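Local coordinates for ribosomal-protein-alanine acetyltransferase (Clostridium acetobutylicum, PDB 3DNS) that probably acetylates the N-terminal alanine of a ribosomal protein, this chain being the N-terminal, GNAT-type domain of a longer acetyltransferase, at residues T10-V15 and R20-T25; I35-L40 and R45-R50; V70-L75 and V84-D89. All coordinates share one frame; numbering follows the deposited sequence.

The three contacts illustrate how a GNAT-type domain builds one mixed sheet from successive local pairings and then packs a helix onto it. Contact 1 and contact 2 are antiparallel hairpins in series, their centres about 14 Å apart. Strands 21-26 and 31-41 join them, with Y22 O probably hydrogen-bonded to I35 N at 2.8 Å. Contact 3 belongs to the beta-alpha-beta crossover that begins with strand 46-53 of contact 2, and its centre is about 8 Å from that of contact 2; F49 O probably accepts from I87 N at 2.8 Å. About 12 Å separates the centres of contacts 1 and 3, yet I12 CD1 reaches F71 CD1 at 3.9 Å.

Contact 1: T10-V15 and R20-T25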
# COMPACT_ATOMS: atom_id res chain seq x y z
N THR A 10 4.85 13.50 2.72
CA THR A 10 5.33 12.35 1.98
C THR A 10 6.85 12.35 1.88
O THR A 10 7.49 13.35 2.16
CB THR A 10 4.64 12.27 0.55
OG1 THR A 10 4.86 13.49 -0.18
CG2 THR A 10 3.12 12.05 0.69
N LYS A 11 7.39 11.20 1.47
CA LYS A 11 8.81 11.01 1.21
C LYS A 11 9.00 10.18 -0.07
O LYS A 11 8.23 9.25 -0.33
CB LYS A 11 9.49 10.32 2.41
CG LYS A 11 9.20 11.01 3.74
CD LYS A 11 9.92 10.33 4.97
CE LYS A 11 9.94 11.26 6.20
NZ LYS A 11 10.43 10.63 7.50
N ILE A 12 10.01 10.54 -0.87
CA ILE A 12 10.36 9.77 -2.06
C ILE A 12 11.86 9.41 -1.91
O ILE A 12 12.71 10.28 -1.71
CB ILE A 12 10.12 10.57 -3.34
CG1 ILE A 12 8.64 10.99 -3.48
CG2 ILE A 12 10.60 9.75 -4.57
CD1 ILE A 12 8.42 11.98 -4.63
N GLU A 13 12.16 8.12 -1.97
CA GLU A 13 13.52 7.64 -1.76
C GLU A 13 13.85 6.58 -2.77
O GLU A 13 13.00 5.77 -3.11
CB GLU A 13 13.66 7.02 -0.37
CG GLU A 13 13.59 8.06 0.74
CD GLU A 13 13.37 7.46 2.11
OE1 GLU A 13 12.25 6.94 2.34
OE2 GLU A 13 14.29 7.53 2.94
N LYS A 14 15.11 6.54 -3.20
CA LYS A 14 15.63 5.52 -4.13
C LYS A 14 15.66 4.18 -3.44
O LYS A 14 15.99 4.10 -2.27
CB LYS A 14 17.03 5.89 -4.59
CG LYS A 14 17.29 5.49 -6.05
CD LYS A 14 18.62 6.00 -6.52
CE LYS A 14 18.68 6.13 -8.00
NZ LYS A 14 19.90 6.90 -8.35
N VAL A 15 15.25 3.12 -4.13
CA VAL A 15 15.26 1.76 -3.55
C VAL A 15 16.67 1.19 -3.61
O VAL A 15 17.25 1.11 -4.69
CB VAL A 15 14.32 0.82 -4.30
CG1 VAL A 15 14.60 -0.62 -3.87
CG2 VAL A 15 12.83 1.27 -4.06
N ARG A 20 16.67 2.99 -10.89
CA ARG A 20 15.48 3.60 -11.50
C ARG A 20 14.18 3.29 -10.76
O ARG A 20 13.12 3.40 -11.34
CB ARG A 20 15.36 3.26 -12.99
CG ARG A 20 16.35 3.97 -13.87
CD ARG A 20 16.07 3.64 -15.32
NE ARG A 20 17.05 4.23 -16.21
CZ ARG A 20 16.82 4.50 -17.50
NH1 ARG A 20 17.79 5.05 -18.21
NH2 ARG A 20 15.65 4.24 -18.07
N GLU A 21 14.28 2.94 -9.47
CA GLU A 21 13.10 2.66 -8.67
C GLU A 21 13.11 3.52 -7.40
O GLU A 21 14.14 3.66 -6.70
CB GLU A 21 12.99 1.18 -8.33
CG GLU A 21 11.68 0.83 -7.72
CD GLU A 21 11.60 -0.67 -7.33
OE1 GLU A 21 11.95 -1.57 -8.14
OE2 GLU A 21 11.15 -0.93 -6.22
N TYR A 22 11.95 4.08 -7.09
CA TYR A 22 11.84 4.95 -5.92
C TYR A 22 10.63 4.57 -5.14
O TYR A 22 9.58 4.27 -5.72
CB TYR A 22 11.71 6.42 -6.31
CG TYR A 22 12.86 6.92 -7.09
CD1 TYR A 22 13.82 7.70 -6.51
CD2 TYR A 22 12.98 6.59 -8.46
CE1 TYR A 22 14.91 8.15 -7.27
CE2 TYR A 22 14.01 7.02 -9.18
CZ TYR A 22 14.99 7.80 -8.60
OH TYR A 22 16.05 8.19 -9.41
N LEU A 23 10.77 4.64 -3.84
CA LEU A 23 9.73 4.27 -2.88
C LEU A 23 9.05 5.54 -2.41
O LEU A 23 9.73 6.49 -1.94
CB LEU A 23 10.40 3.58 -1.70
CG LEU A 23 9.50 3.06 -0.59
CD1 LEU A 23 8.69 1.84 -1.12
CD2 LEU A 23 10.37 2.65 0.63
N ILE A 24 7.71 5.55 -2.48
CA ILE A 24 6.92 6.65 -1.85
C ILE A 24 6.31 6.17 -0.53
O ILE A 24 5.64 5.18 -0.49
CB ILE A 24 5.75 7.16 -2.78
CG1 ILE A 24 6.20 7.23 -4.24
CG2 ILE A 24 5.11 8.47 -2.21
CD1 ILE A 24 5.06 7.34 -5.33
N THR A 25 6.53 6.92 0.54
CA THR A 25 5.95 6.59 1.87
C THR A 25 5.32 7.83 2.50
O THR A 25 5.57 8.98 2.03
CB THR A 25 6.99 6.02 2.86
OG1 THR A 25 8.00 6.97 3.05
CG2 THR A 25 7.65 4.79 2.28
O HOH W 1 10.14 6.78 0.84
O HOH W 2 18.10 9.10 -8.25
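K11 and T25, like E13 and L23, form hydrogen-bonded pairs of an antiparallel beta hairpin, here strands 10-14 and 21-26 of the acetyltransferase sheet. K11 N donates to T25 O and T25 N returns a bond to K11 O; E13 and L23 repeat the exchange, with L23 N only 2.6 Å from E13 O, and V15 N adds a further bond to E21 O. The intervening pairs, I12 with I24 and K14 with Y22, bring in CA-H...O contacts such as I12 CA to L23 O at 3.3 Å.

In the side-chain packing, the lysine chain slants over the tyrosine ring: K14 CG lies 4.2 Å from the Y22 centroid, off-centre, and its extended chain carries NZ to a water, 2.8 Å away, that is also bonded to Y22 OH and lies in plane at the ring edge. On the same face, I12 CG2 meets Y22 CB at 3.9 Å. V15 CG2 packs against L23 CB at 4.1 Å and lies 3.5 Å from E21 OE2.

A second water, on the E13 face, lies 2.6 Å from E13 OE1 and is also bonded to L23 O and T25 OG1. That same carboxylate oxygen, OE1, makes a salt bridge to K58 of the second subunit, so the charge of E13 is probably balanced across the subunit boundary.

Contact 2: I35-L40 and R45-R50; sequences IFIVDL and RFCMFR
R50, D39 and M48 bury more surface here than any other residue of the two strands, in a beta hairpin of strands 31-41 and 46-53 whose pairing is interrupted by a classic beta bulge. V38 and D39 both face M48 (a selenomethionine), and M48 O accepts two bonds, from V38 N and D39 N, each 3.0 Å long. The V38 donor lies in the carbonyl plane and the D39 donor is tilted out of it. M48 N completes the exchange with D39 O at 2.7 Å, nearly straight. The bulge shifts the register by one residue, placing the M48 and D39 side chains together on one face, where the methyl CE of M48, turned by its bent chain, touches D39 CB at 3.9 Å. On the other face, I37 CD1 packs on F49 CB and on the sulfur of C47.

R50 pairs with F36 through two backbone bonds, and its carbonyl oxygen also sits at the edge of the F36 ring. With CG anti to the backbone N (chi1 178°), the arginine runs outward, and a bend at chi3 leaves its terminal NH1 3.7 Å from V38 CG2, an oblique meeting. The polar end has its partner outside the two segments, NE forming a salt bridge with E121.

Back on the M48 side, D39 turns its carboxylate toward F46, the two planes 72° apart, and OD2 lies in the ring plane at the edge, 3.2 Å from F46 CE2.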
# COMPACT_ATOMS: atom_id res chain seq x y z
N ILE A 35 7.75 4.65 -7.79
CA ILE A 35 7.99 5.29 -9.06
C ILE A 35 9.02 4.45 -9.75
O ILE A 35 9.99 4.03 -9.11
CB ILE A 35 8.46 6.76 -8.87
CG1 ILE A 35 7.25 7.67 -8.58
CG2 ILE A 35 9.20 7.28 -10.11
CD1 ILE A 35 7.67 9.01 -7.94
N PHE A 36 8.81 4.18 -11.05
CA PHE A 36 9.73 3.42 -11.87
C PHE A 36 10.09 4.25 -13.05
O PHE A 36 9.22 4.57 -13.86
CB PHE A 36 9.06 2.12 -12.38
CG PHE A 36 8.61 1.21 -11.30
CD1 PHE A 36 9.46 0.26 -10.77
CD2 PHE A 36 7.36 1.34 -10.76
CE1 PHE A 36 9.04 -0.60 -9.73
CE2 PHE A 36 6.95 0.50 -9.75
CZ PHE A 36 7.79 -0.46 -9.24
N ILE A 37 11.37 4.57 -13.22
CA ILE A 37 11.80 5.32 -14.41
C ILE A 37 11.84 4.35 -15.61
O ILE A 37 12.49 3.34 -15.56
CB ILE A 37 13.16 6.02 -14.23
CG1 ILE A 37 13.17 6.92 -12.96
CG2 ILE A 37 13.54 6.84 -15.49
CD1 ILE A 37 12.20 8.04 -13.03
N VAL A 38 11.12 4.71 -16.67
CA VAL A 38 10.88 3.88 -17.85
C VAL A 38 11.78 4.38 -18.98
O VAL A 38 12.42 3.56 -19.64
CB VAL A 38 9.34 3.78 -18.18
CG1 VAL A 38 9.05 3.16 -19.50
CG2 VAL A 38 8.60 2.97 -17.05
N ASP A 39 11.95 5.69 -19.10
CA ASP A 39 12.73 6.26 -20.16
C ASP A 39 13.35 7.56 -19.65
O ASP A 39 12.67 8.38 -19.06
CB ASP A 39 11.84 6.49 -21.40
CG ASP A 39 12.60 6.61 -22.71
OD1 ASP A 39 13.66 5.94 -22.92
OD2 ASP A 39 12.07 7.34 -23.57
N LEU A 40 14.65 7.73 -19.89
CA LEU A 40 15.39 8.91 -19.46
C LEU A 40 16.41 9.17 -20.54
O LEU A 40 17.17 8.27 -20.91
CB LEU A 40 16.07 8.66 -18.12
CG LEU A 40 16.93 9.75 -17.47
CD1 LEU A 40 16.01 10.91 -17.13
CD2 LEU A 40 17.72 9.25 -16.21
N ARG A 45 16.45 15.73 -22.88
CA ARG A 45 16.02 16.30 -21.60
C ARG A 45 14.64 15.75 -21.24
O ARG A 45 13.73 16.48 -20.85
CB ARG A 45 16.06 17.86 -21.63
CG ARG A 45 17.45 18.49 -21.97
CD ARG A 45 17.37 20.01 -22.24
NE ARG A 45 17.03 20.62 -20.97
CZ ARG A 45 16.31 21.72 -20.77
NH1 ARG A 45 15.85 22.46 -21.78
NH2 ARG A 45 16.03 22.06 -19.52
N PHE A 46 14.49 14.44 -21.43
CA PHE A 46 13.17 13.77 -21.41
C PHE A 46 13.20 12.70 -20.33
O PHE A 46 14.17 11.96 -20.21
CB PHE A 46 12.87 13.17 -22.79
CG PHE A 46 11.61 12.28 -22.84
CD1 PHE A 46 10.36 12.84 -22.74
CD2 PHE A 46 11.72 10.92 -22.97
CE1 PHE A 46 9.22 12.09 -22.74
CE2 PHE A 46 10.58 10.13 -22.98
CZ PHE A 46 9.32 10.72 -22.88
N CYS A 47 12.17 12.66 -19.50
CA CYS A 47 12.02 11.63 -18.49
C CYS A 47 10.61 11.15 -18.49
O CYS A 47 9.71 11.97 -18.34
CB CYS A 47 12.33 12.17 -17.08
SG CYS A 47 12.20 10.87 -15.81
N MSE A 48 10.42 9.82 -18.63
CA MSE A 48 9.09 9.17 -18.60
C MSE A 48 9.15 8.13 -17.52
O MSE A 48 10.09 7.35 -17.50
CB MSE A 48 8.72 8.48 -19.93
CG MSE A 48 7.44 7.68 -19.86
SE MSE A 48 6.60 7.46 -21.64
CE MSE A 48 8.06 6.40 -22.39
N PHE A 49 8.19 8.16 -16.60
CA PHE A 49 8.09 7.15 -15.54
C PHE A 49 6.70 6.61 -15.32
O PHE A 49 5.69 7.23 -15.70
CB PHE A 49 8.65 7.64 -14.23
CG PHE A 49 7.96 8.85 -13.65
CD1 PHE A 49 6.96 8.70 -12.74
CD2 PHE A 49 8.39 10.12 -13.96
CE1 PHE A 49 6.38 9.82 -12.15
CE2 PHE A 49 7.81 11.23 -13.37
CZ PHE A 49 6.78 11.06 -12.46
N ARG A 50 6.67 5.43 -14.70
CA ARG A 50 5.44 4.77 -14.27
C ARG A 50 5.25 4.96 -12.76
O ARG A 50 6.18 4.69 -12.00
CB ARG A 50 5.46 3.28 -14.61
CG ARG A 50 4.21 2.56 -14.14
CD ARG A 50 4.13 1.16 -14.72
NE ARG A 50 3.66 1.15 -16.12
CZ ARG A 50 4.44 0.90 -17.16
NH1 ARG A 50 5.73 0.71 -16.99
NH2 ARG A 50 3.94 0.87 -18.38

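Contact 3: V70-L75 and V84-D89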
# COMPACT_ATOMS: atom_id res chain seq x y z
N VAL A 70 6.31 17.48 -5.56
CA VAL A 70 7.66 17.21 -5.05
C VAL A 70 8.58 16.67 -6.13
O VAL A 70 9.71 17.18 -6.28
CB VAL A 70 7.65 16.19 -3.84
CG1 VAL A 70 9.05 15.79 -3.47
CG2 VAL A 70 6.91 16.80 -2.56
N PHE A 71 8.11 15.66 -6.86
CA PHE A 71 8.94 14.99 -7.87
C PHE A 71 9.16 15.88 -9.10
O PHE A 71 10.24 15.90 -9.69
CB PHE A 71 8.36 13.61 -8.20
CG PHE A 71 9.39 12.61 -8.70
CD1 PHE A 71 10.48 12.25 -7.91
CD2 PHE A 71 9.28 12.04 -9.96
CE1 PHE A 71 11.42 11.32 -8.36
CE2 PHE A 71 10.25 11.16 -10.43
CZ PHE A 71 11.30 10.80 -9.64
N MSE A 72 8.15 16.65 -9.50
CA MSE A 72 8.32 17.57 -10.64
C MSE A 72 9.35 18.65 -10.34
O MSE A 72 10.18 18.97 -11.15
CB MSE A 72 6.98 18.28 -11.02
CG MSE A 72 5.88 17.46 -11.70
SE MSE A 72 6.48 16.22 -13.04
CE MSE A 72 6.83 14.74 -11.79
N GLU A 73 9.28 19.22 -9.15
CA GLU A 73 10.26 20.21 -8.73
C GLU A 73 11.68 19.64 -8.84
O GLU A 73 12.59 20.31 -9.37
CB GLU A 73 9.99 20.72 -7.30
CG GLU A 73 11.08 21.74 -6.73
CD GLU A 73 10.98 23.13 -7.32
OE1 GLU A 73 9.98 23.42 -8.02
OE2 GLU A 73 11.91 23.96 -7.09
N PHE A 74 11.84 18.42 -8.35
CA PHE A 74 13.09 17.65 -8.50
C PHE A 74 13.57 17.47 -9.95
O PHE A 74 14.72 17.71 -10.26
CB PHE A 74 12.92 16.26 -7.89
CG PHE A 74 14.17 15.35 -7.98
CD1 PHE A 74 15.36 15.71 -7.36
CD2 PHE A 74 14.13 14.16 -8.69
CE1 PHE A 74 16.47 14.88 -7.45
CE2 PHE A 74 15.22 13.35 -8.80
CZ PHE A 74 16.38 13.69 -8.19
N LEU A 75 12.69 16.98 -10.81
CA LEU A 75 13.02 16.74 -12.22
C LEU A 75 13.30 18.01 -13.03
O LEU A 75 14.33 18.10 -13.75
CB LEU A 75 11.90 15.90 -12.88
CG LEU A 75 11.73 14.40 -12.43
CD1 LEU A 75 10.62 13.72 -13.20
CD2 LEU A 75 12.96 13.57 -12.56
N VAL A 84 8.44 15.88 -18.98
CA VAL A 84 8.16 14.76 -18.16
C VAL A 84 6.82 14.09 -18.61
O VAL A 84 5.79 14.75 -18.79
CB VAL A 84 8.08 15.20 -16.68
CG1 VAL A 84 7.60 14.06 -15.80
CG2 VAL A 84 9.47 15.75 -16.17
N ASN A 85 6.87 12.78 -18.79
CA ASN A 85 5.67 11.95 -18.94
C ASN A 85 5.49 10.93 -17.81
O ASN A 85 6.43 10.39 -17.30
CB ASN A 85 5.67 11.19 -20.26
CG ASN A 85 5.28 12.05 -21.39
OD1 ASN A 85 6.06 12.90 -21.82
ND2 ASN A 85 4.03 11.90 -21.85
N ILE A 86 4.23 10.71 -17.45
CA ILE A 86 3.81 9.84 -16.33
C ILE A 86 2.76 8.84 -16.86
O ILE A 86 1.78 9.21 -17.50
CB ILE A 86 3.22 10.60 -15.18
CG1 ILE A 86 4.13 11.81 -14.83
CG2 ILE A 86 3.05 9.60 -14.00
CD1 ILE A 86 3.76 12.71 -13.52
N ILE A 87 3.05 7.57 -16.63
CA ILE A 87 2.19 6.44 -16.94
C ILE A 87 1.62 5.99 -15.62
O ILE A 87 2.36 5.67 -14.67
CB ILE A 87 3.03 5.27 -17.49
CG1 ILE A 87 3.86 5.68 -18.72
CG2 ILE A 87 2.12 4.08 -17.78
CD1 ILE A 87 4.80 4.65 -19.22
N VAL A 88 0.30 5.93 -15.56
CA VAL A 88 -0.45 5.49 -14.37
C VAL A 88 -1.63 4.63 -14.77
O VAL A 88 -2.26 4.84 -15.83
CB VAL A 88 -1.02 6.66 -13.52
CG1 VAL A 88 0.04 7.39 -12.81
CG2 VAL A 88 -1.83 7.63 -14.36
N ASP A 89 -1.91 3.64 -13.95
CA ASP A 89 -3.09 2.80 -14.06
C ASP A 89 -4.29 3.72 -14.02
O ASP A 89 -4.29 4.70 -13.27
CB ASP A 89 -3.07 1.80 -12.88
CG ASP A 89 -4.29 0.98 -12.78
OD1 ASP A 89 -5.35 1.44 -13.23
OD2 ASP A 89 -4.18 -0.15 -12.26
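L75 N donates to F71 O at 2.9 Å, part of helix 61-78, from which the L75 side chain points toward V84 on the neighbouring strand. Helix and strand belong to a beta-alpha-beta crossover, strand 46-53, helix 61-78, strand 83-89, in which the two strands lie parallel and adjacent in the sheet while the helix packs across one face of it. In GNAT relatives this is the core unit, and acetyl-CoA generally lodges where its two parallel strands splay apart; the present contact lies in the later half of the helix.

Between the two segments the packing is entirely apolar, a helix-on-sheet contact made by only four side chains. The axes approach to 10.9 Å, at 146° to one another, and M72, L75, V84 and I86, all buried, bridge the gap. M72, a selenomethionine, has CG anti to its carbonyl carbon, and it bends at chi2 (-41°) and again at chi3, folding the chain back toward the strand so that the selenium makes the closer contact with the valine: M72 SE lies 3.7 Å from V84 CG1, the side chains crossing at a slant, with the methyl CE also near it. Beyond the selenium, M72 CE goes on to I86 CD1, the two ends meeting tip to tip at 4.1 Å.

V84 and I86 both project from the strand toward the helix, whereas N85 between them points away and bonds E105 through ND2. F49 of strand 46-53 touches M72, V84 and I86, and its ring stands edge-to-face with F71; F102 touches M72 and I86 as well. L75 crosses V84 at about a right angle, L75 CD1 lying 3.8 Å from V84 CG2 and 4.0 Å from V84 CG1.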